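Local coordinates for protein A-adding tRNA nucleotidyltransferase (Aquifex aeolicus, PDB 4WBY) that adds the terminal adenosine to tRNAs ending in CC, using ATP and magnesium, to complete the CCA end, at residues 109-114 against 136-141; 36-41 against 123-128. One frame throughout, in Å; residues are numbered along the deposited sequence.

Interaction 1: 109-114 against 136-141; sequences ASLKED and TLIDYF
Lys112 lays its aliphatic chain over one face of the Tyr140 ring. Lys112 CB sits 3.6 Å from Tyr140 CE2. Lys112 CG makes a CH-pi contact, 3.9 Å from the Tyr140 ring centroid and close to its normal. With CG swung opposite the backbone N (chi1 -177°) and the rest of the chain extended, the methylenes run across the ring from CE2 toward CD1. At the far end of the same ring, a water joins the Tyr140 hydroxyl to the helix start, 3.0 Å from Tyr140 OH and accepting from Lys112 N at 3.1 Å. Phe141 comes in edge-on: its CZ points at Lys112 O, which lies near the ring plane, while Tyr140 CB covers one of its faces. Deeper in, Leu111 and Ile138 meet tip to tip, Leu111 CD2 3.7 Å from Ile138 CD1, and both also touch Tyr28 of strand 26-30. A capping box starts the helix, Glu113 N bonding to Ser110 OG and Ser110 N to Glu113 OE1, which Arg94 also holds. The chemistry is therefore layered: methyl packing inside, the tyrosine face under the lysine methylenes, the phenylalanine edge at the Lys112 carbonyl, and a water that gives the first-turn Lys112 N an acceptor.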
loop_
_atom_site.group_PDB
_atom_site.type_symbol
_atom_site.label_atom_id
_atom_site.label_comp_id
_atom_site.label_asym_id
_atom_site.label_seq_id
_atom_site.Cartn_x
_atom_site.Cartn_y
_atom_site.Cartn_z
ATOM N N ALA A 109 -9.554 16.844 25.452
ATOM C CA ALA A 109 -8.190 16.646 24.984
ATOM C C ALA A 109 -7.678 17.848 24.200
ATOM O O ALA A 109 -8.409 18.464 23.419
ATOM C CB ALA A 109 -8.100 15.385 24.131
ATOM N N SER A 110 -6.413 18.178 24.425
ATOM C CA SER A 110 -5.736 19.196 23.638
ATOM C C SER A 110 -5.223 18.594 22.338
ATOM O O SER A 110 -5.098 17.368 22.216
ATOM C CB SER A 110 -4.572 19.787 24.426
ATOM O OG SER A 110 -3.543 18.819 24.571
ATOM N N LEU A 111 -4.912 19.452 21.372
ATOM C CA LEU A 111 -4.227 19.010 20.168
ATOM C C LEU A 111 -2.959 18.222 20.505
ATOM O O LEU A 111 -2.703 17.172 19.912
ATOM C CB LEU A 111 -3.879 20.204 19.282
ATOM C CG LEU A 111 -3.054 19.887 18.036
ATOM C CD1 LEU A 111 -3.856 19.056 17.036
ATOM C CD2 LEU A 111 -2.574 21.174 17.407
ATOM N N LYS A 112 -2.172 18.714 21.462
ATOM C CA LYS A 112 -0.907 18.062 21.795
ATOM C C LYS A 112 -1.144 16.631 22.278
ATOM O O LYS A 112 -0.398 15.714 21.928
ATOM C CB LYS A 112 -0.137 18.867 22.850
ATOM C CG LYS A 112 1.240 18.296 23.195
ATOM C CD LYS A 112 2.034 19.271 24.067
ATOM C CE LYS A 112 3.417 18.739 24.413
ATOM N NZ LYS A 112 4.120 19.632 25.386
ATOM N N GLU A 113 -2.199 16.438 23.061
ATOM C CA GLU A 113 -2.556 15.109 23.536
ATOM C C GLU A 113 -3.014 14.211 22.393
ATOM O O GLU A 113 -2.745 13.008 22.388
ATOM C CB GLU A 113 -3.636 15.209 24.605
ATOM C CG GLU A 113 -3.109 15.764 25.911
ATOM C CD GLU A 113 -4.191 15.948 26.954
ATOM O OE1 GLU A 113 -5.223 16.578 26.646
ATOM O OE2 GLU A 113 -4.002 15.457 28.082
ATOM N N ASP A 114 -3.691 14.801 21.414
ATOM C CA ASP A 114 -4.112 14.053 20.235
ATOM C C ASP A 114 -2.930 13.671 19.334
ATOM O O ASP A 114 -2.940 12.631 18.673
ATOM C CB ASP A 114 -5.123 14.868 19.435
ATOM C CG ASP A 114 -5.648 14.119 18.238
ATOM O OD1 ASP A 114 -5.069 14.283 17.143
ATOM O OD2 ASP A 114 -6.637 13.366 18.391
ATOM N N THR A 136 0.569 28.161 10.726
ATOM C CA THR A 136 1.630 27.790 11.663
ATOM C C THR A 136 1.826 26.277 11.705
ATOM O O THR A 136 0.867 25.521 11.876
ATOM C CB THR A 136 1.334 28.303 13.081
ATOM O OG1 THR A 136 1.265 29.730 13.057
ATOM C CG2 THR A 136 2.411 27.874 14.053
ATOM N N LEU A 137 3.077 25.846 11.551
ATOM C CA LEU A 137 3.427 24.441 11.692
ATOM C C LEU A 137 3.611 24.141 13.168
ATOM O O LEU A 137 4.487 24.706 13.824
ATOM C CB LEU A 137 4.692 24.100 10.909
ATOM C CG LEU A 137 5.167 22.645 10.988
ATOM C CD1 LEU A 137 4.179 21.693 10.337
ATOM C CD2 LEU A 137 6.523 22.535 10.318
ATOM N N ILE A 138 2.751 23.275 13.688
ATOM C CA ILE A 138 2.788 22.874 15.085
ATOM C C ILE A 138 3.547 21.565 15.163
ATOM O O ILE A 138 3.098 20.535 14.663
ATOM C CB ILE A 138 1.372 22.736 15.660
ATOM C CG1 ILE A 138 0.645 24.085 15.562
ATOM C CG2 ILE A 138 1.417 22.240 17.098
ATOM C CD1 ILE A 138 -0.832 23.985 15.751
ATOM N N ASP A 139 4.718 21.624 15.774
ATOM C CA ASP A 139 5.646 20.507 15.789
ATOM C C ASP A 139 6.221 20.378 17.189
ATOM O O ASP A 139 7.224 21.019 17.521
ATOM C CB ASP A 139 6.740 20.725 14.743
ATOM C CG ASP A 139 7.756 19.617 14.710
ATOM O OD1 ASP A 139 7.511 18.533 15.285
ATOM O OD2 ASP A 139 8.809 19.854 14.092
ATOM N N TYR A 140 5.543 19.585 18.016
ATOM C CA TYR A 140 5.932 19.407 19.411
ATOM C C TYR A 140 7.054 18.410 19.624
ATOM O O TYR A 140 7.705 18.436 20.668
ATOM C CB TYR A 140 4.740 18.939 20.251
ATOM C CG TYR A 140 3.591 19.912 20.360
ATOM C CD1 TYR A 140 3.749 21.138 20.997
ATOM C CD2 TYR A 140 2.338 19.588 19.863
ATOM C CE1 TYR A 140 2.696 22.025 21.109
ATOM C CE2 TYR A 140 1.274 20.471 19.974
ATOM C CZ TYR A 140 1.461 21.688 20.596
ATOM O OH TYR A 140 0.410 22.566 20.711
ATOM N N PHE A 141 7.263 17.521 18.657
ATOM C CA PHE A 141 8.032 16.308 18.914
ATOM C C PHE A 141 9.215 16.095 17.984
ATOM O O PHE A 141 9.772 15.004 17.929
ATOM C CB PHE A 141 7.104 15.099 18.853
ATOM C CG PHE A 141 5.829 15.297 19.614
ATOM C CD1 PHE A 141 5.852 15.441 20.992
ATOM C CD2 PHE A 141 4.612 15.360 18.957
ATOM C CE1 PHE A 141 4.679 15.635 21.703
ATOM C CE2 PHE A 141 3.434 15.553 19.661
ATOM C CZ PHE A 141 3.466 15.693 21.034
HETATM O O HOH W 1 -2.002 21.657 22.284
#

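Interaction 2: 36-41 against 123-128; sequences DILLGK and NAMAIS
Leu38 CD1 rests against the terminal methyl of Met125, 3.6 Å from Met125 CE and 4.1 Å from Met125 SD. This is one of two separate apolar pairs that make the contact; Leu38 here and Ile127 in the other bury the most surface. Met125 runs straight out to its sulfur and then bends (chi3 -75°), which turns the terminal methyl against the leucine branch instead of carrying it on past. The two side chains meet at a slant. In the second pair, one residue earlier in the helix, Ile37 CD1 and Ile127 CD1 touch at 4.0 Å. Each isoleucine sets CG1 opposite its carbonyl carbon (chi1 -70° and -59°), which sends the CG1-CD1 branch of each toward the other; the backbones stay well apart, with CA of Ile37 10.1 Å from CA of Ile127. Just past Leu38 the helix closes in a Schellman motif: Lys41 N bonds to Asp36 O and Gly40 N to Ile37 O, both at 3.0 Å, with Gly40 at positive phi. Leu147 of helix 143-149 also packs on Leu38. At the start of the other segment, Asn123, an ATP-binding residue, is held by Arg35 and Asp119. This is helix-on-sheet packing in the nucleotidyltransferase head domain, where helix 32-38, which begins within the ATP-binding residues Gly32 to Arg35, lies against strand 126-128.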
loop_
_atom_site.group_PDB
_atom_site.type_symbol
_atom_site.label_atom_id
_atom_site.label_comp_id
_atom_site.label_asym_id
_atom_site.label_seq_id
_atom_site.Cartn_x
_atom_site.Cartn_y
_atom_site.Cartn_z
ATOM N N ASP A 36 2.832 14.827 4.082
ATOM C CA ASP A 36 2.850 14.816 2.627
ATOM C C ASP A 36 2.934 16.228 2.035
ATOM O O ASP A 36 3.571 16.430 1.003
ATOM C CB ASP A 36 1.630 14.061 2.092
ATOM C CG ASP A 36 1.764 12.553 2.284
ATOM O OD1 ASP A 36 2.892 12.100 2.588
ATOM O OD2 ASP A 36 0.760 11.828 2.143
ATOM N N ILE A 37 2.322 17.211 2.690
ATOM C CA ILE A 37 2.488 18.595 2.263
ATOM C C ILE A 37 3.958 19.008 2.379
ATOM O O ILE A 37 4.519 19.622 1.467
ATOM C CB ILE A 37 1.599 19.547 3.078
ATOM C CG1 ILE A 37 0.129 19.332 2.710
ATOM C CG2 ILE A 37 2.004 21.001 2.861
ATOM C CD1 ILE A 37 -0.836 20.048 3.630
ATOM N N LEU A 38 4.594 18.651 3.490
ATOM C CA LEU A 38 6.022 18.958 3.662
ATOM C C LEU A 38 6.900 18.200 2.669
ATOM O O LEU A 38 7.993 18.660 2.347
ATOM C CB LEU A 38 6.474 18.653 5.090
ATOM C CG LEU A 38 5.912 19.621 6.131
ATOM C CD1 LEU A 38 6.123 19.070 7.544
ATOM C CD2 LEU A 38 6.555 20.998 5.987
ATOM N N LEU A 39 6.431 17.053 2.183
ATOM C CA LEU A 39 7.181 16.304 1.181
ATOM C C LEU A 39 6.845 16.762 -0.243
ATOM O O LEU A 39 7.282 16.144 -1.212
ATOM C CB LEU A 39 6.919 14.798 1.318
ATOM C CG LEU A 39 7.373 14.106 2.606
ATOM C CD1 LEU A 39 6.852 12.660 2.659
ATOM C CD2 LEU A 39 8.880 14.139 2.742
ATOM N N GLY A 40 6.078 17.841 -0.376
ATOM C CA GLY A 40 5.833 18.414 -1.688
ATOM C C GLY A 40 4.869 17.630 -2.558
ATOM O O GLY A 40 4.884 17.760 -3.785
ATOM N N LYS A 41 4.014 16.833 -1.927
ATOM C CA LYS A 41 3.060 16.008 -2.655
ATOM C C LYS A 41 1.731 16.722 -2.824
ATOM O O LYS A 41 1.310 17.490 -1.956
ATOM C CB LYS A 41 2.854 14.683 -1.926
ATOM C CG LYS A 41 4.128 13.845 -1.876
ATOM C CD LYS A 41 4.061 12.738 -0.836
ATOM C CE LYS A 41 2.977 11.735 -1.145
ATOM N NZ LYS A 41 3.314 10.927 -2.344
ATOM N N ASN A 123 4.737 11.962 11.544
ATOM C CA ASN A 123 3.284 11.861 11.379
ATOM C C ASN A 123 2.497 12.568 12.475
ATOM O O ASN A 123 1.265 12.447 12.549
ATOM C CB ASN A 123 2.854 10.390 11.338
ATOM C CG ASN A 123 3.425 9.652 10.157
ATOM O OD1 ASN A 123 3.783 10.255 9.144
ATOM N ND2 ASN A 123 3.516 8.327 10.276
ATOM N N ALA A 124 3.199 13.313 13.319
ATOM C CA ALA A 124 2.583 13.875 14.509
ATOM C C ALA A 124 2.612 15.400 14.503
ATOM O O ALA A 124 2.589 16.028 15.555
ATOM C CB ALA A 124 3.267 13.336 15.758
ATOM N N MET A 125 2.643 15.993 13.317
ATOM C CA MET A 125 2.594 17.448 13.191
ATOM C C MET A 125 1.222 17.944 12.774
ATOM O O MET A 125 0.377 17.172 12.312
ATOM C CB MET A 125 3.647 17.931 12.198
ATOM C CG MET A 125 5.061 17.680 12.721
ATOM S SD MET A 125 6.372 18.160 11.582
ATOM C CE MET A 125 6.278 16.825 10.400
ATOM N N ALA A 126 1.007 19.243 12.942
ATOM C CA ALA A 126 -0.256 19.866 12.568
ATOM C C ALA A 126 -0.005 21.216 11.912
ATOM O O ALA A 126 1.061 21.816 12.081
ATOM C CB ALA A 126 -1.149 20.033 13.788
ATOM N N ILE A 127 -0.991 21.680 11.151
ATOM C CA ILE A 127 -0.985 23.034 10.625
ATOM C C ILE A 127 -2.210 23.752 11.156
ATOM O O ILE A 127 -3.339 23.301 10.941
ATOM C CB ILE A 127 -1.004 23.058 9.079
ATOM C CG1 ILE A 127 0.213 22.315 8.522
ATOM C CG2 ILE A 127 -1.036 24.501 8.567
ATOM C CD1 ILE A 127 0.086 21.930 7.056
ATOM N N SER A 128 -2.006 24.866 11.852
ATOM C CA SER A 128 -3.147 25.647 12.310
ATOM C C SER A 128 -3.887 26.272 11.133
ATOM O O SER A 128 -3.267 26.860 10.253
ATOM C CB SER A 128 -2.705 26.758 13.260
ATOM O OG SER A 128 -3.832 27.546 13.610
#

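The centres of the two contacts are 13 Å apart, and both belong to the head domain, within the C-terminal piece of the full-length protein that this chain represents. Strands 126-128 and 137-138 are antiparallel neighbours at one edge of its mixed sheet: Ile138 N lies 2.8 Å from Ala126 O, and Ser128 N 2.9 Å from Thr136 O, both probably hydrogen bonds. The segments run 36-41, 109-114, 123-128, 136-141, so the loops of sequence closed by the two contacts overlap. Helix 32-38 packs on one face through Ile127, helix 111-116 on the opposite face through Ile138. ATP-binding Val34, Arg118 and Asn123 lie on or near these elements, consistent with both contacts helping to frame the nucleotide site.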